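Local coordinates for protein formate dehydrogenase (Staphylococcus aureus, PDB 6TTB) that catalyses the NAD-dependent oxidation of formate, carrying its cofactor on a Rossmann-type domain beside a second parallel-sheet domain, at residues 57-62 and 342-347. Numbering follows the deposited sequence.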
loop_
_atom_site.group_PDB
_atom_site.type_symbol
_atom_site.label_atom_id
_atom_site.label_comp_id
_atom_site.label_asym_id
_atom_site.label_seq_id
_atom_site.Cartn_x
_atom_site.Cartn_y
_atom_site.Cartn_z
ATOM N N ILE A 57 -15.632 24.014 -6.380
ATOM C CA ILE A 57 -15.385 23.533 -7.728
ATOM C C ILE A 57 -15.723 24.561 -8.804
ATOM O O ILE A 57 -15.970 24.180 -9.950
ATOM C CB ILE A 57 -16.049 22.172 -7.943
ATOM C CG1 ILE A 57 -15.055 21.177 -8.518
ATOM C CG2 ILE A 57 -17.419 22.198 -8.632
ATOM C CD1 ILE A 57 -14.404 20.355 -7.440
ATOM N N GLY A 58 -15.598 25.862 -8.469
ATOM C CA GLY A 58 -15.577 26.902 -9.487
ATOM C C GLY A 58 -16.974 27.349 -9.937
ATOM O O GLY A 58 -17.077 28.226 -10.770
ATOM N N LEU A 59 -18.035 26.870 -9.272
ATOM C CA LEU A 59 -19.383 27.054 -9.806
ATOM C C LEU A 59 -19.952 28.452 -9.490
ATOM O O LEU A 59 -20.832 28.941 -10.194
ATOM C CB LEU A 59 -20.322 25.929 -9.324
ATOM C CG LEU A 59 -20.047 24.519 -9.892
ATOM C CD1 LEU A 59 -20.646 23.447 -9.024
ATOM C CD2 LEU A 59 -20.530 24.373 -11.313
ATOM N N LYS A 60 -19.463 29.094 -8.439
ATOM C CA LYS A 60 -20.066 30.334 -7.973
ATOM C C LYS A 60 -20.056 31.339 -9.083
ATOM O O LYS A 60 -21.100 31.805 -9.468
ATOM C CB LYS A 60 -19.212 30.938 -6.873
ATOM C CG LYS A 60 -19.795 32.100 -6.066
ATOM C CD LYS A 60 -18.993 32.009 -4.774
ATOM C CE LYS A 60 -18.244 30.644 -4.713
ATOM N NZ LYS A 60 -17.827 30.246 -3.337
ATOM N N THR A 61 -18.854 31.714 -9.541
ATOM C CA THR A 61 -18.665 32.554 -10.706
ATOM C C THR A 61 -19.236 31.892 -11.954
ATOM O O THR A 61 -20.016 32.503 -12.667
ATOM C CB THR A 61 -17.191 32.939 -10.897
ATOM O OG1 THR A 61 -16.496 32.440 -9.766
ATOM C CG2 THR A 61 -16.946 34.441 -10.942
ATOM N N PHE A 62 -18.902 30.625 -12.200
ATOM C CA PHE A 62 -19.364 29.972 -13.415
ATOM C C PHE A 62 -20.870 30.085 -13.522
ATOM O O PHE A 62 -21.394 30.283 -14.603
ATOM C CB PHE A 62 -18.996 28.501 -13.423
ATOM C CG PHE A 62 -19.585 27.758 -14.590
ATOM C CD1 PHE A 62 -20.875 27.271 -14.543
ATOM C CD2 PHE A 62 -18.857 27.568 -15.743
ATOM C CE1 PHE A 62 -21.437 26.613 -15.630
ATOM C CE2 PHE A 62 -19.405 26.888 -16.810
ATOM C CZ PHE A 62 -20.707 26.431 -16.762
ATOM N N ASP A 342 -19.123 21.084 -17.721
ATOM C CA ASP A 342 -19.583 20.733 -19.066
ATOM C C ASP A 342 -21.065 20.315 -19.050
ATOM O O ASP A 342 -21.878 20.731 -19.907
ATOM C CB ASP A 342 -18.695 19.691 -19.742
ATOM C CG ASP A 342 -19.066 19.510 -21.199
ATOM O OD1 ASP A 342 -18.648 20.397 -22.058
ATOM O OD2 ASP A 342 -19.802 18.504 -21.502
ATOM N N ILE A 343 -21.422 19.488 -18.073
ATOM C CA ILE A 343 -22.796 19.026 -17.940
ATOM C C ILE A 343 -23.730 20.229 -17.891
ATOM O O ILE A 343 -24.638 20.332 -18.716
ATOM C CB ILE A 343 -22.919 18.145 -16.687
ATOM C CG1 ILE A 343 -22.610 16.677 -17.004
ATOM C CG2 ILE A 343 -24.259 18.325 -16.003
ATOM C CD1 ILE A 343 -21.883 15.951 -15.879
ATOM N N LEU A 344 -23.525 21.100 -16.880
ATOM C CA LEU A 344 -24.362 22.274 -16.661
ATOM C C LEU A 344 -24.476 23.108 -17.946
ATOM O O LEU A 344 -25.512 23.707 -18.208
ATOM C CB LEU A 344 -23.762 23.109 -15.550
ATOM C CG LEU A 344 -23.687 22.447 -14.183
ATOM C CD1 LEU A 344 -23.057 23.398 -13.177
ATOM C CD2 LEU A 344 -25.047 22.037 -13.696
ATOM N N GLU A 345 -23.397 23.165 -18.733
ATOM C CA GLU A 345 -23.398 23.895 -19.990
ATOM C C GLU A 345 -24.419 23.233 -20.949
ATOM O O GLU A 345 -25.461 23.826 -21.286
ATOM C CB GLU A 345 -21.954 23.997 -20.500
ATOM C CG GLU A 345 -21.707 25.172 -21.407
ATOM C CD GLU A 345 -22.010 26.515 -20.780
ATOM O OE1 GLU A 345 -21.107 27.060 -20.157
ATOM O OE2 GLU A 345 -23.169 27.001 -20.901
ATOM N N ARG A 346 -24.188 21.955 -21.278
ATOM C CA ARG A 346 -25.138 21.222 -22.104
ATOM C C ARG A 346 -26.570 21.338 -21.539
ATOM O O ARG A 346 -27.507 21.665 -22.253
ATOM C CB ARG A 346 -24.722 19.759 -22.207
ATOM C CG ARG A 346 -23.299 19.568 -22.678
ATOM C CD ARG A 346 -23.118 18.146 -23.164
ATOM N NE ARG A 346 -21.695 17.869 -23.397
ATOM C CZ ARG A 346 -21.248 17.019 -24.310
ATOM N NH1 ARG A 346 -22.101 16.286 -25.018
ATOM N NH2 ARG A 346 -19.959 16.834 -24.453
ATOM N N PHE A 347 -26.740 21.063 -20.247
ATOM C CA PHE A 347 -28.052 21.188 -19.642
ATOM C C PHE A 347 -28.699 22.505 -20.048
ATOM O O PHE A 347 -29.824 22.504 -20.516
ATOM C CB PHE A 347 -27.959 21.077 -18.122
ATOM C CG PHE A 347 -29.292 21.116 -17.426
ATOM C CD1 PHE A 347 -30.274 20.214 -17.750
ATOM C CD2 PHE A 347 -29.602 22.137 -16.551
ATOM C CE1 PHE A 347 -31.518 20.284 -17.174
ATOM C CE2 PHE A 347 -30.871 22.251 -16.016
ATOM C CZ PHE A 347 -31.820 21.322 -16.335
#
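The phenyl ring of F62 reaches across to L344 and E345, and neither partner settles squarely on a face or an edge of it: both approach obliquely. The carboxylate of E345 comes up beside the far end of the ring, OE1 lying 3.5 Å from F62 CZ, with the ring and carboxylate planes turned 53° apart. The nearest approach of the ring to L344 is F62 CE1 to L344 CB, 4.2 Å. With CG of F62 anti to the backbone N (chi1 174°), the ring reaches from its own helix toward helix 330-348.

The strongest partner of the E345 carboxylate is R66. The E345 chain bends at chi2 (59°), and OE1 forms a salt bridge with R66, which also makes a cation-pi contact with the F62 ring; aromatic, acid and arginine thus form one small cluster. Deeper in, L59 and L344 meet through single methyl branches, with L59 CD2 3.3 Å from L344 CD1 and the two side chains crossing at about a right angle. On the outer side of helix 330-348, D342 and R346, one turn apart, form a salt bridge: R346 NE lies 2.8 Å from D342 OD2, on the syn side, somewhat out of the carboxylate plane.

The contact illustrates how a fold brings an early and a late helix of the chain, 280 residues apart, side by side in one alpha/beta domain, probably the substrate-side domain of D-2-hydroxyacid dehydrogenases. Helix 59-64, with G58 at its N-cap position, packs against helix 330-348, where L59 also touches V340 and F62 touches K341. L344 also touches I91 and I115, so helix 330-348 lies beside helix 59-64 on one face of the five-stranded parallel sheet, covering strands 89-92 and 113-116.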